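Local coordinates for protein synthesis inhibitor, putative (Thermotoga maritima, PDB 2B33) that probably acts as a deaminase of the RutC (YjgF-like) family, has also been proposed to be an endoribonuclease, and can bind calcium, at residues A[57-60]-A[61-65]; A[102-105]-A[106-110]. One frame throughout, in Å; residues are numbered along the deposited sequence.

Contact 1: A[57-60]-A[61-65]; sequences GTIE and EKTER. With EDO (1,2-ethanediol), chain D.
Thr58 and Glu61 exchange bonds at the start of helix 59-76. Glu61 N, a first-turn amide, donates to Thr58 OG1 at 3.3 Å, a nearly straight bond (163° at the hydrogen). The hydroxyl can accept it because chi1 of 68° tucks OG1 between the backbone N and the carbonyl carbon. In return the extended Glu61 side chain swings back across the threonine, and Thr58 N makes a weak bond to Glu61 OE1, also 3.3 Å. This reciprocal pair is a capping box, with Thr58 as N-cap; the helix dipole would probably favour the carboxylate here. Lys62 N donates to Thr58 O at 3.1 Å, the first i to i+4 backbone bond of the helix. Ile59 O is gripped twice, by Thr63 N at 2.9 Å and by Thr63 OG1 at 2.7 Å, the two donors arriving from opposite faces of the carbonyl plane. That second bond satisfies the buried threonine hydroxyl. Glu60 O receives Glu64 N. Lys62 lays its aliphatic chain past Thr58 O, with CG 3.5 Å from that oxygen, and its ammonium forms a salt bridge with Glu128. Glu64 OE2 accepts from O1 of a 1,2-ethanediol, probably from the crystallisation liquor, at 2.7 Å.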
loop_
_atom_site.group_PDB
_atom_site.type_symbol
_atom_site.label_atom_id
_atom_site.label_comp_id
_atom_site.label_asym_id
_atom_site.label_seq_id
_atom_site.Cartn_x
_atom_site.Cartn_y
_atom_site.Cartn_z
ATOM N N GLY A 57 8.154 11.377 23.108
ATOM C CA GLY A 57 7.764 10.657 24.324
ATOM C C GLY A 57 7.645 9.166 24.045
ATOM O O GLY A 57 8.462 8.613 23.316
ATOM N N THR A 58 6.630 8.506 24.594
ATOM C CA THR A 58 6.473 7.056 24.386
ATOM C C THR A 58 5.855 6.740 23.029
ATOM O O THR A 58 5.288 7.614 22.371
ATOM C CB THR A 58 5.613 6.372 25.470
ATOM O OG1 THR A 58 4.249 6.797 25.372
ATOM C CG2 THR A 58 6.158 6.663 26.866
ATOM N N ILE A 59 5.970 5.485 22.612
ATOM C CA ILE A 59 5.397 5.049 21.338
ATOM C C ILE A 59 3.857 5.040 21.387
ATOM O O ILE A 59 3.209 5.168 20.345
ATOM C CB ILE A 59 5.988 3.679 20.866
ATOM C CG1 ILE A 59 5.721 3.431 19.377
ATOM C CG2 ILE A 59 5.492 2.504 21.726
ATOM C CD1 ILE A 59 6.369 4.426 18.424
ATOM N N GLU A 60 3.284 4.895 22.583
ATOM C CA GLU A 60 1.838 4.978 22.757
ATOM C C GLU A 60 1.351 6.410 22.467
ATOM O O GLU A 60 0.353 6.601 21.781
ATOM C CB GLU A 60 1.419 4.533 24.162
ATOM C CG GLU A 60 1.629 3.030 24.474
ATOM C CD GLU A 60 2.992 2.674 25.086
ATOM O OE1 GLU A 60 4.014 3.351 24.817
ATOM O OE2 GLU A 60 3.028 1.680 25.842
ATOM N N GLU A 61 2.083 7.397 22.980
ATOM C CA GLU A 61 1.797 8.814 22.751
ATOM C C GLU A 61 1.943 9.196 21.276
ATOM O O GLU A 61 1.175 10.012 20.774
ATOM C CB GLU A 61 2.708 9.681 23.631
ATOM C CG GLU A 61 2.394 9.549 25.121
ATOM C CD GLU A 61 3.350 10.298 26.030
ATOM O OE1 GLU A 61 4.411 10.755 25.555
ATOM O OE2 GLU A 61 3.031 10.426 27.238
ATOM N N LYS A 62 2.930 8.618 20.595
ATOM C CA LYS A 62 3.129 8.872 19.165
ATOM C C LYS A 62 2.022 8.221 18.321
ATOM O O LYS A 62 1.522 8.834 17.385
ATOM C CB LYS A 62 4.518 8.422 18.719
ATOM C CG LYS A 62 5.634 9.265 19.345
ATOM C CD LYS A 62 7.001 8.691 19.107
ATOM C CE LYS A 62 8.041 9.432 19.931
ATOM N NZ LYS A 62 9.360 8.776 19.919
ATOM N N THR A 63 1.631 6.998 18.676
ATOM C CA THR A 63 0.547 6.278 17.996
ATOM C C THR A 63 -0.796 6.982 18.211
ATOM O O THR A 63 -1.656 6.991 17.319
ATOM C CB THR A 63 0.421 4.828 18.520
ATOM O OG1 THR A 63 1.678 4.169 18.406
ATOM C CG2 THR A 63 -0.635 4.031 17.742
ATOM N N GLU A 64 -0.983 7.540 19.399
ATOM C CA GLU A 64 -2.195 8.285 19.723
ATOM C C GLU A 64 -2.362 9.487 18.800
ATOM O O GLU A 64 -3.456 9.759 18.326
ATOM C CB GLU A 64 -2.134 8.779 21.171
ATOM C CG GLU A 64 -3.385 9.519 21.647
ATOM C CD GLU A 64 -3.258 10.054 23.060
ATOM O OE1 GLU A 64 -2.123 10.309 23.528
ATOM O OE2 GLU A 64 -4.305 10.250 23.698
ATOM N N ARG A 65 -1.265 10.213 18.595
ATOM C CA ARG A 65 -1.230 11.396 17.732
ATOM C C ARG A 65 -1.514 11.019 16.280
ATOM O O ARG A 65 -2.333 11.659 15.625
ATOM C CB ARG A 65 0.139 12.076 17.852
ATOM C CG ARG A 65 0.298 13.419 17.159
ATOM C CD ARG A 65 -0.611 14.495 17.753
ATOM N NE ARG A 65 -1.960 14.502 17.183
ATOM C CZ ARG A 65 -2.981 15.246 17.613
ATOM N NH1 ARG A 65 -2.852 16.056 18.660
ATOM N NH2 ARG A 65 -4.158 15.171 16.996
HETATM C C1 EDO D . -6.112 7.106 24.220
HETATM O O1 EDO D . -6.075 8.221 23.322
HETATM C C2 EDO D . -5.427 5.903 23.570
HETATM O O2 EDO D . -4.566 5.245 24.513
#

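Contact 2: A[102-105]-A[106-110]; sequences EVYS and RYFGD. With EDO (1,2-ethanediol), chain D.
The final turns of helix 97-108, the crossover helix of a beta-alpha-beta unit between strands 84-91 and 114-119, bring Tyr104 against Phe108 one turn on. Phe108 CD2 sits over one face of the tyrosine ring, displaced toward its rim, and comes within 3.5 Å of Tyr104 CZ. The ring planes are inclined at 38° with centroids 4.8 Å apart, an oblique pairing that is neither a stack nor edge-to-face. With chi1 at -172°, Tyr104 CG lies opposite the backbone N, and the ring is carried forward along the helix to Phe108. Both rings pack on strand 84-91, Tyr104 on Val87 and Phe108 on Val84, so the pair seats the crossover helix on the sheet; Tyr104 also makes a cation-pi contact with Arg115 and packs on Pro28 of a second subunit. A leucine in place of Tyr104 would probably leave Phe108 CD2 without its aromatic face and Arg115 without its cation-pi partner. Tyr104 O is shared by two amides: Phe108 N approaches almost in line with the carbonyl at 2.9 Å, whereas Tyr107 N lies above the carbonyl plane at 3.0 Å. On the other flank Glu102 and Arg106 run side by side, but OE2 and NH2 remain 3.8 Å apart, a long salt bridge. Glu102 O lies over one face of the guanidinium, toward its rim, and Arg106 NH1 donates to O2 of the 1,2-ethanediol. Val103 O lies in the ring plane of Tyr107 at its edge, 3.4 Å from CD1, while the phenol OH is hydrogen-bonded to Glu68. Beyond Phe108, Gly109 N bonds weakly to Ser105 O.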
loop_
_atom_site.group_PDB
_atom_site.type_symbol
_atom_site.label_atom_id
_atom_site.label_comp_id
_atom_site.label_asym_id
_atom_site.label_seq_id
_atom_site.Cartn_x
_atom_site.Cartn_y
_atom_site.Cartn_z
ATOM N N GLU A 102 -1.913 -1.938 21.209
ATOM C CA GLU A 102 -2.632 -1.571 22.433
ATOM C C GLU A 102 -3.411 -0.270 22.224
ATOM O O GLU A 102 -4.598 -0.199 22.520
ATOM C CB GLU A 102 -1.612 -1.438 23.575
ATOM C CG GLU A 102 -2.151 -1.224 24.975
ATOM C CD GLU A 102 -1.045 -1.257 26.036
ATOM O OE1 GLU A 102 0.157 -1.216 25.682
ATOM O OE2 GLU A 102 -1.376 -1.323 27.236
ATOM N N VAL A 103 -2.737 0.744 21.688
ATOM C CA VAL A 103 -3.365 2.038 21.392
ATOM C C VAL A 103 -4.313 1.917 20.180
ATOM O O VAL A 103 -5.397 2.490 20.181
ATOM C CB VAL A 103 -2.305 3.152 21.127
ATOM C CG1 VAL A 103 -2.986 4.483 20.819
ATOM C CG2 VAL A 103 -1.350 3.300 22.325
ATOM N N TYR A 104 -3.884 1.174 19.162
ATOM C CA TYR A 104 -4.657 0.932 17.942
ATOM C C TYR A 104 -6.031 0.328 18.259
ATOM O O TYR A 104 -7.037 0.752 17.695
ATOM C CB TYR A 104 -3.855 0.001 17.026
ATOM C CG TYR A 104 -4.405 -0.226 15.642
ATOM C CD1 TYR A 104 -5.388 -1.174 15.414
ATOM C CD2 TYR A 104 -3.897 0.465 14.548
ATOM C CE1 TYR A 104 -5.884 -1.407 14.149
ATOM C CE2 TYR A 104 -4.381 0.231 13.274
ATOM C CZ TYR A 104 -5.379 -0.709 13.080
ATOM O OH TYR A 104 -5.887 -0.957 11.824
ATOM N N SER A 105 -6.055 -0.652 19.166
ATOM C CA SER A 105 -7.289 -1.317 19.610
ATOM C C SER A 105 -8.336 -0.376 20.196
ATOM O O SER A 105 -9.530 -0.665 20.135
ATOM C CB SER A 105 -6.989 -2.360 20.695
ATOM O OG SER A 105 -6.142 -3.378 20.224
ATOM N N ARG A 106 -7.885 0.724 20.795
ATOM C CA ARG A 106 -8.791 1.726 21.362
ATOM C C ARG A 106 -9.527 2.537 20.288
ATOM O O ARG A 106 -10.524 3.180 20.591
ATOM C CB ARG A 106 -8.035 2.637 22.341
ATOM C CG ARG A 106 -7.644 1.891 23.615
ATOM C CD ARG A 106 -6.387 2.421 24.286
ATOM N NE ARG A 106 -6.019 1.551 25.411
ATOM C CZ ARG A 106 -4.832 1.512 26.028
ATOM N NH1 ARG A 106 -3.806 2.281 25.644
ATOM N NH2 ARG A 106 -4.658 0.663 27.040
ATOM N N TYR A 107 -9.032 2.498 19.049
ATOM C CA TYR A 107 -9.665 3.149 17.892
ATOM C C TYR A 107 -10.414 2.137 17.001
ATOM O O TYR A 107 -11.547 2.405 16.604
ATOM C CB TYR A 107 -8.612 3.936 17.078
ATOM C CG TYR A 107 -8.091 5.160 17.815
ATOM C CD1 TYR A 107 -7.177 5.032 18.850
ATOM C CD2 TYR A 107 -8.529 6.442 17.487
ATOM C CE1 TYR A 107 -6.709 6.141 19.545
ATOM C CE2 TYR A 107 -8.065 7.564 18.177
ATOM C CZ TYR A 107 -7.156 7.404 19.206
ATOM O OH TYR A 107 -6.681 8.495 19.899
ATOM N N PHE A 108 -9.790 0.981 16.720
ATOM C CA PHE A 108 -10.359 -0.074 15.839
ATOM C C PHE A 108 -10.608 -1.472 16.469
ATOM O O PHE A 108 -10.648 -2.477 15.749
ATOM C CB PHE A 108 -9.437 -0.289 14.637
ATOM C CG PHE A 108 -9.122 0.951 13.865
ATOM C CD1 PHE A 108 -10.015 1.441 12.923
ATOM C CD2 PHE A 108 -7.901 1.598 14.034
ATOM C CE1 PHE A 108 -9.719 2.575 12.187
ATOM C CE2 PHE A 108 -7.596 2.732 13.296
ATOM C CZ PHE A 108 -8.507 3.220 12.369
ATOM N N GLY A 109 -10.772 -1.554 17.786
ATOM C CA GLY A 109 -11.034 -2.841 18.443
ATOM C C GLY A 109 -12.386 -3.444 18.078
ATOM O O GLY A 109 -12.514 -4.659 17.930
ATOM N N ASP A 110 -13.396 -2.591 17.946
ATOM C CA ASP A 110 -14.735 -3.024 17.559
ATOM C C ASP A 110 -14.827 -3.253 16.055
ATOM O O ASP A 110 -15.316 -4.285 15.600
ATOM C CB ASP A 110 -15.772 -1.947 17.917
ATOM C CG ASP A 110 -15.843 -1.647 19.406
ATOM O OD1 ASP A 110 -15.343 -2.456 20.220
ATOM O OD2 ASP A 110 -16.414 -0.591 19.760
HETATM C C1 EDO D . -6.112 7.106 24.220
HETATM O O1 EDO D . -6.075 8.221 23.322
HETATM C C2 EDO D . -5.427 5.903 23.570
HETATM O O2 EDO D . -4.566 5.245 24.513
#

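In the fold
Contact 1 comes first along the chain, at the amino-terminal end of helix 59-76; contact 2 follows at the carboxy-terminal end of helix 97-108, their centres about 14 Å apart. Strand 84-91 runs between the helices in sequence, and the two helices meet side by side. Glu60 CB packs 3.5 Å from Val103 CG2, and Thr63 CG2 lies 3.9 Å from Val103 CB, so Val103 is one of the places where they meet. Toward the amino-terminal side of Val103, Glu60 OE2 and Glu102 OE1 bring like charges within 4.1 Å. In the crystal one ethanediol also bridges the helices, bonded to both Glu64 and Arg106. The start of one helix is fitted against the end of the other within the single YjgF-like domain.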